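Local coordinates for protein (R)-specific secondary-alkylsulfatase (Pseudomonas sp., PDB 4AXH) that hydrolyses (R)-configured secondary alkyl sulfates at a zinc-dependent active site with strict inversion of configuration, giving homochiral (S)-alcohols and sulfate, at residues Y89-D94 and A243-G248; D96-V101 and R239-Q244; L111-G116 and L249-A254. One frame throughout, in Å; residues are numbered along the deposited sequence.

Interaction 1. Residues Y89-D94 and A243-G248; sequences YQFLND and AQVDSG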
# COMPACT_ATOMS: atom_id res chain seq x y z
N TYR A 89 33.68 11.66 10.08
CA TYR A 89 33.85 10.36 9.44
C TYR A 89 35.30 10.03 9.06
O TYR A 89 35.53 9.15 8.23
CB TYR A 89 32.89 10.21 8.27
CG TYR A 89 31.44 10.32 8.68
CD1 TYR A 89 30.78 9.24 9.26
CD2 TYR A 89 30.73 11.50 8.49
CE1 TYR A 89 29.44 9.34 9.67
CE2 TYR A 89 29.39 11.61 8.89
CZ TYR A 89 28.75 10.54 9.49
OH TYR A 89 27.44 10.65 9.89
N GLN A 90 36.28 10.69 9.71
CA GLN A 90 37.72 10.51 9.49
C GLN A 90 38.22 9.07 9.74
O GLN A 90 39.09 8.59 9.00
CB GLN A 90 38.52 11.50 10.33
CG GLN A 90 39.86 11.85 9.70
CD GLN A 90 39.80 13.14 8.94
OE1 GLN A 90 40.33 14.17 9.40
NE2 GLN A 90 39.18 13.12 7.76
N PHE A 91 37.64 8.37 10.74
CA PHE A 91 37.95 6.98 11.10
C PHE A 91 37.82 5.99 9.93
O PHE A 91 38.40 4.90 9.98
CB PHE A 91 37.08 6.53 12.29
CG PHE A 91 35.59 6.56 12.04
CD1 PHE A 91 34.87 7.74 12.16
CD2 PHE A 91 34.91 5.41 11.70
CE1 PHE A 91 33.49 7.76 11.93
CE2 PHE A 91 33.53 5.44 11.47
CZ PHE A 91 32.83 6.62 11.57
N LEU A 92 37.06 6.38 8.88
CA LEU A 92 36.80 5.54 7.72
C LEU A 92 37.88 5.60 6.67
O LEU A 92 38.07 4.63 5.93
CB LEU A 92 35.45 5.92 7.06
CG LEU A 92 34.20 5.59 7.84
CD1 LEU A 92 33.01 6.39 7.34
CD2 LEU A 92 33.92 4.09 7.82
N ASN A 93 38.54 6.75 6.56
CA ASN A 93 39.53 7.02 5.52
C ASN A 93 40.80 6.19 5.44
O ASN A 93 41.62 6.18 6.38
CB ASN A 93 39.82 8.52 5.40
CG ASN A 93 38.73 9.34 4.77
OD1 ASN A 93 37.88 8.70 3.96
ND2 ASN A 93 38.67 10.57 4.95
N ASP A 94 40.96 5.55 4.25
CA ASP A 94 42.11 4.74 3.83
C ASP A 94 42.56 3.74 4.92
O ASP A 94 43.71 3.75 5.38
CB ASP A 94 43.26 5.64 3.29
CG ASP A 94 42.91 6.47 2.06
OD1 ASP A 94 42.45 5.87 1.04
OD2 ASP A 94 43.11 7.71 2.09
N ALA A 243 29.31 3.24 16.52
CA ALA A 243 28.03 3.94 16.38
C ALA A 243 27.63 4.27 14.88
O ALA A 243 27.66 3.35 14.04
CB ALA A 243 28.03 5.18 17.25
N GLN A 244 27.25 5.54 14.54
CA GLN A 244 26.84 5.95 13.20
C GLN A 244 28.01 6.01 12.24
O GLN A 244 29.00 6.67 12.52
CB GLN A 244 26.12 7.29 13.24
CG GLN A 244 24.97 7.42 12.24
CD GLN A 244 25.41 8.01 10.93
OE1 GLN A 244 26.41 8.73 10.83
NE2 GLN A 244 24.66 7.73 9.90
N VAL A 245 27.91 5.31 11.09
CA VAL A 245 29.00 5.30 10.12
C VAL A 245 28.64 5.83 8.73
O VAL A 245 29.50 6.41 8.06
CB VAL A 245 29.78 3.96 10.03
CG1 VAL A 245 30.43 3.60 11.36
CG2 VAL A 245 28.91 2.81 9.53
N ASP A 246 27.38 5.60 8.28
CA ASP A 246 26.91 5.97 6.95
C ASP A 246 25.39 5.84 6.86
O ASP A 246 24.75 5.25 7.74
CB ASP A 246 27.56 5.02 5.90
CG ASP A 246 27.53 5.52 4.48
OD1 ASP A 246 28.13 6.58 4.21
OD2 ASP A 246 26.95 4.83 3.61
N SER A 247 24.81 6.38 5.77
CA SER A 247 23.38 6.28 5.53
C SER A 247 23.04 5.72 4.13
O SER A 247 21.94 5.94 3.61
CB SER A 247 22.64 7.58 5.86
OG SER A 247 22.56 7.76 7.26
N GLY A 248 23.96 4.93 3.58
CA GLY A 248 23.79 4.22 2.32
C GLY A 248 23.97 5.09 1.12
O GLY A 248 24.95 4.93 0.40
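Tyr-89 and Val-245 mark the nearest approach of the two backbones, with 7.0 Å between their CA atoms; no backbone hydrogen bond joins the segments. Gln-90 to Leu-92 belong to a 3-10 segment, in which Leu-92 N bonds to Tyr-89 O, whereas 243-248 is irregular. Tyr-89, Phe-91 and Leu-92 all leave the backbone toward that irregular chain. CG of Tyr-89 stands anti to its carbonyl carbon (chi1 -60°); Gln-244 OE1 lies at the edge of the ring, in its plane. Tyr-89 OH donates to Gln-244 OE1; the modelled 2.4 Å between them is doubtfully short at this resolution. The amide is turned 75° from the ring, and its NE2 is held by Asn-519 OD1 and Lys-251 O, which leaves OE1 to face the phenol. The contact thus joins the loop before helix 103-111 to the long loop between helix 222-233 and strand 266-268 of the metallo-beta-lactamase region. In the latter, Asp-246 forms an Asx turn, OD2 accepting from Gly-248 N at 3.0 Å, while its OD1 makes a salt bridge with Lys-251. Tyr-89 CD1 and Leu-92 CD1 approach Val-245 O, at 3.3 and 3.6 Å, a carbonyl that also accepts from Lys-251 NZ. Val-245 CG1 sits at the edge of the Phe-91 ring, 3.6 Å from CE2, the two side chains crossing at about a right angle.

Interaction 2. Residues D96-V101 and R239-Q244; sequences DAADTV and RGAQAQ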
# COMPACT_ATOMS: atom_id res chain seq x y z
N ASP A 96 40.71 -0.35 6.69
CA ASP A 96 39.80 -1.50 6.47
C ASP A 96 38.84 -1.57 7.64
O ASP A 96 39.07 -0.92 8.66
CB ASP A 96 40.56 -2.82 6.26
CG ASP A 96 41.17 -3.08 4.88
OD1 ASP A 96 41.45 -2.09 4.14
OD2 ASP A 96 41.43 -4.27 4.56
N ALA A 97 37.76 -2.30 7.49
CA ALA A 97 36.70 -2.38 8.49
C ALA A 97 37.09 -2.84 9.90
O ALA A 97 37.90 -3.77 10.08
CB ALA A 97 35.52 -3.20 7.97
N ALA A 98 36.44 -2.20 10.89
CA ALA A 98 36.53 -2.55 12.30
C ALA A 98 35.66 -3.82 12.47
O ALA A 98 34.82 -4.12 11.61
CB ALA A 98 35.97 -1.42 13.14
N ASP A 99 35.87 -4.58 13.58
CA ASP A 99 35.12 -5.80 13.90
C ASP A 99 33.65 -5.46 14.20
O ASP A 99 32.77 -6.32 14.07
CB ASP A 99 35.77 -6.50 15.11
CG ASP A 99 37.21 -6.95 14.90
OD1 ASP A 99 38.06 -6.08 14.63
OD2 ASP A 99 37.48 -8.17 15.05
N THR A 100 33.40 -4.19 14.62
CA THR A 100 32.11 -3.62 14.99
C THR A 100 31.32 -3.03 13.79
O THR A 100 30.26 -2.43 13.99
CB THR A 100 32.28 -2.61 16.11
OG1 THR A 100 33.06 -1.54 15.62
CG2 THR A 100 32.94 -3.19 17.34
N VAL A 101 31.82 -3.18 12.54
CA VAL A 101 31.09 -2.76 11.35
C VAL A 101 31.30 -3.69 10.15
O VAL A 101 32.44 -3.99 9.80
CB VAL A 101 31.00 -1.23 11.03
CG1 VAL A 101 32.23 -0.46 11.47
CG2 VAL A 101 30.60 -0.95 9.59
N ARG A 239 29.10 9.59 15.83
CA ARG A 239 29.79 9.02 14.69
C ARG A 239 30.96 8.22 15.24
O ARG A 239 31.52 8.58 16.29
CB ARG A 239 30.26 10.08 13.68
CG ARG A 239 29.28 11.25 13.39
CD ARG A 239 27.81 10.84 13.26
NE ARG A 239 26.90 11.97 13.11
CZ ARG A 239 25.57 11.88 13.16
NH1 ARG A 239 24.98 10.72 13.41
NH2 ARG A 239 24.82 12.97 12.99
N GLY A 240 31.29 7.12 14.57
CA GLY A 240 32.36 6.23 14.99
C GLY A 240 32.04 4.78 14.68
O GLY A 240 30.86 4.44 14.54
N ALA A 241 33.09 3.93 14.60
CA ALA A 241 33.04 2.49 14.28
C ALA A 241 32.12 1.68 15.18
O ALA A 241 31.65 0.62 14.75
CB ALA A 241 34.44 1.90 14.27
N GLN A 242 31.82 2.19 16.40
CA GLN A 242 30.92 1.56 17.36
C GLN A 242 29.50 2.16 17.31
O GLN A 242 28.60 1.64 17.98
CB GLN A 242 31.50 1.64 18.78
CG GLN A 242 32.56 0.58 19.08
CD GLN A 242 32.53 0.14 20.52
OE1 GLN A 242 33.54 0.51 21.27
NE2 GLN A 242 31.60 -0.53 20.97
N ALA A 243 29.31 3.24 16.52
CA ALA A 243 28.03 3.94 16.38
C ALA A 243 27.63 4.27 14.88
O ALA A 243 27.66 3.35 14.04
CB ALA A 243 28.03 5.18 17.25
N GLN A 244 27.25 5.54 14.54
CA GLN A 244 26.84 5.95 13.20
C GLN A 244 28.01 6.01 12.24
O GLN A 244 29.00 6.67 12.52
CB GLN A 244 26.12 7.29 13.24
CG GLN A 244 24.97 7.42 12.24
CD GLN A 244 25.41 8.01 10.93
OE1 GLN A 244 26.41 8.73 10.83
NE2 GLN A 244 24.66 7.73 9.90
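Ala-98 opens the contact with its methyl directed at the 239-244 turn, where its CB packs on Ala-241 CB at 3.8 Å. It is also the first residue of a type I beta turn, Ala-98 to Val-101, which Val-101 N closes by bonding to Ala-98 O. Thr-100 follows as the polar centre: its CA is 5.8 Å from the CA of Gln-242, the nearest CA pair across the contact. Thr-100 OG1 lies between its own backbone N and carbonyl carbon (chi1 65°) and donates to Ala-241 O at 2.7 Å. The hydroxyl comes in well above the carbonyl plane, 67° out of it, with a C=O...OG1 angle of 112°. Thr-100 CG2 rests 4.2 Å from CG of Gln-242, whose amide goes on to Tyr-510 OH and Ser-34 O. Val-101 comes last, its CG1 3.5 Å from Ala-241 O and 4.3 Å from Ala-241 CB. Its side chain also touches Trp-106 of helix 103-111.

The partner segment contains a second type I turn, Gly-240 to Ala-243, so the contact sets two turns against each other. Ala-241, a central residue of that turn, meets Ala-98, Thr-100 and Val-101. In the fold, the turn just before helix 103-111 packs on the loop between helix 222-233 and strand 266-268 in the metallo-beta-lactamase region, away from the zinc and sulfate sites. Arg-518, in helix 515-529, ties the turns together from outside, NH1 bonding to Thr-100 O and NE to Ala-243 O. No backbone hydrogen bond crosses the contact, so the direct polar link between the turns rests on the Thr-100 hydroxyl, flanked by a few small apolar contacts.

Interaction 3. Residues L111-G116 and L249-A254; sequences LNNIAG and LFKTTA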
# COMPACT_ATOMS: atom_id res chain seq x y z
N LEU A 111 33.20 5.11 0.30
CA LEU A 111 32.88 5.70 -0.99
C LEU A 111 32.17 7.03 -0.78
O LEU A 111 32.52 8.04 -1.38
CB LEU A 111 32.04 4.73 -1.83
CG LEU A 111 32.79 3.58 -2.53
CD1 LEU A 111 31.85 2.43 -2.86
CD2 LEU A 111 33.43 4.03 -3.78
N ASN A 112 31.21 7.05 0.14
CA ASN A 112 30.38 8.21 0.49
C ASN A 112 31.17 9.34 1.16
O ASN A 112 30.61 10.42 1.40
CB ASN A 112 29.15 7.76 1.33
CG ASN A 112 28.07 7.09 0.52
OD1 ASN A 112 27.88 7.40 -0.66
ND2 ASN A 112 27.32 6.18 1.13
N ASN A 113 32.45 9.09 1.46
CA ASN A 113 33.39 10.03 2.05
C ASN A 113 34.07 10.84 0.96
O ASN A 113 34.61 11.92 1.25
CB ASN A 113 34.45 9.32 2.87
CG ASN A 113 34.01 8.85 4.22
OD1 ASN A 113 34.07 7.67 4.53
ND2 ASN A 113 33.73 9.76 5.09
N ILE A 114 34.06 10.33 -0.30
CA ILE A 114 34.66 11.02 -1.45
C ILE A 114 33.78 12.23 -1.78
O ILE A 114 32.84 12.12 -2.57
CB ILE A 114 35.05 10.09 -2.65
CG1 ILE A 114 36.10 9.05 -2.20
CG2 ILE A 114 35.64 10.90 -3.81
CD1 ILE A 114 35.82 7.61 -2.58
N ALA A 115 34.05 13.35 -1.06
CA ALA A 115 33.29 14.60 -1.14
C ALA A 115 34.03 15.74 -1.83
O ALA A 115 35.27 15.78 -1.81
CB ALA A 115 32.86 15.04 0.25
N GLY A 116 33.26 16.64 -2.43
CA GLY A 116 33.82 17.81 -3.09
C GLY A 116 33.25 18.17 -4.44
O GLY A 116 32.08 17.87 -4.74
N LEU A 249 23.04 6.03 0.90
CA LEU A 249 23.10 6.94 -0.24
C LEU A 249 23.76 8.27 0.10
O LEU A 249 23.82 9.16 -0.76
CB LEU A 249 21.70 7.16 -0.83
CG LEU A 249 20.95 5.94 -1.29
CD1 LEU A 249 19.53 6.30 -1.66
CD2 LEU A 249 21.67 5.26 -2.45
N PHE A 250 24.18 8.42 1.36
CA PHE A 250 24.86 9.61 1.93
C PHE A 250 25.36 9.27 3.31
O PHE A 250 25.15 8.16 3.78
CB PHE A 250 23.95 10.85 1.99
CG PHE A 250 22.53 10.56 2.42
CD1 PHE A 250 22.20 10.51 3.77
CD2 PHE A 250 21.53 10.32 1.48
CE1 PHE A 250 20.91 10.17 4.17
CE2 PHE A 250 20.24 10.00 1.89
CZ PHE A 250 19.94 9.92 3.23
N LYS A 251 26.00 10.23 3.99
CA LYS A 251 26.53 10.01 5.33
C LYS A 251 25.45 10.05 6.41
O LYS A 251 25.35 9.11 7.18
CB LYS A 251 27.67 11.00 5.64
CG LYS A 251 28.87 11.02 4.67
CD LYS A 251 29.55 9.67 4.43
CE LYS A 251 30.34 9.11 5.59
NZ LYS A 251 30.28 7.63 5.63
N THR A 252 24.64 11.12 6.45
CA THR A 252 23.59 11.38 7.46
C THR A 252 22.72 12.53 6.95
O THR A 252 23.05 13.09 5.89
CB THR A 252 24.23 11.76 8.84
OG1 THR A 252 23.21 12.03 9.84
CG2 THR A 252 25.21 12.94 8.73
N THR A 253 21.67 12.90 7.70
CA THR A 253 20.84 14.06 7.35
C THR A 253 21.43 15.35 7.89
O THR A 253 22.12 15.36 8.91
CB THR A 253 19.34 13.90 7.75
OG1 THR A 253 19.21 13.62 9.15
CG2 THR A 253 18.59 12.87 6.89
N ALA A 254 21.13 16.44 7.18
CA ALA A 254 21.59 17.78 7.54
C ALA A 254 20.90 18.19 8.84
O ALA A 254 19.72 17.91 9.07
CB ALA A 254 21.28 18.76 6.42
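Asn-112 and Lys-251 meet through the lysine methylenes, which lie against CB and the carbonyl oxygen of Asn-112. Bends at chi2 (-54°) and chi3 (-71°) place CD and CE beside the turn: CD is 3.7 Å from Asn-112 CB and 3.3 Å from Asn-112 O. CE continues to the Asn-113 amide group, 3.9 Å from its CG, the two side chains crossing at about a right angle. Asn-112 ND2 lies 3.9 Å from Phe-250 N, a contact of packing only.

The 111-116 segment contains a type I turn, Leu-111 to Ile-114, overlapped by an inverse gamma turn centred on Ile-114; together they lead from helix 103-111 into strand 116-119 of the large mixed sheet. The contact lies close to the active site: the Phe-250 side chain is about 6 Å from a bound zinc ion and about 4 Å from the side chain of the zinc ligand His-355, and the Leu-249 side chain is about 4 Å from that of sulfate-binding Tyr-417.

Polar partners lie outside the two segments. Asn-112 ND2 donates to Gly-248 O and Asp-246 OD2. The buried ammonium of Lys-251, salt-bridged to Asp-246, also bonds to Ala-109 O and has the Tyr-89 ring as a cation-pi partner.

How the interactions relate
All three contacts pin the loop between helix 222-233 and strand 266-268 to the chain around helix 103-111: interactions 1 and 2 to the loop before it, interaction 3 to the turn after it. Interaction 2 is the most peripheral, partly buried and made of turn against turn. Interactions 1 and 3 are buried, and 3 borders the zinc site. Their chemistry differs accordingly: a hydroxyl and methyls in 2, aromatic rings and an amide in 1, a lysine with its charge compensated in 3. Residues 243-244 lie in both 239-244 and 243-248, though Gln-244 makes its contact only in interaction 1; Phe-91 packs on Gly-240. Interactions 1 and 3 share a polar network through 243-248.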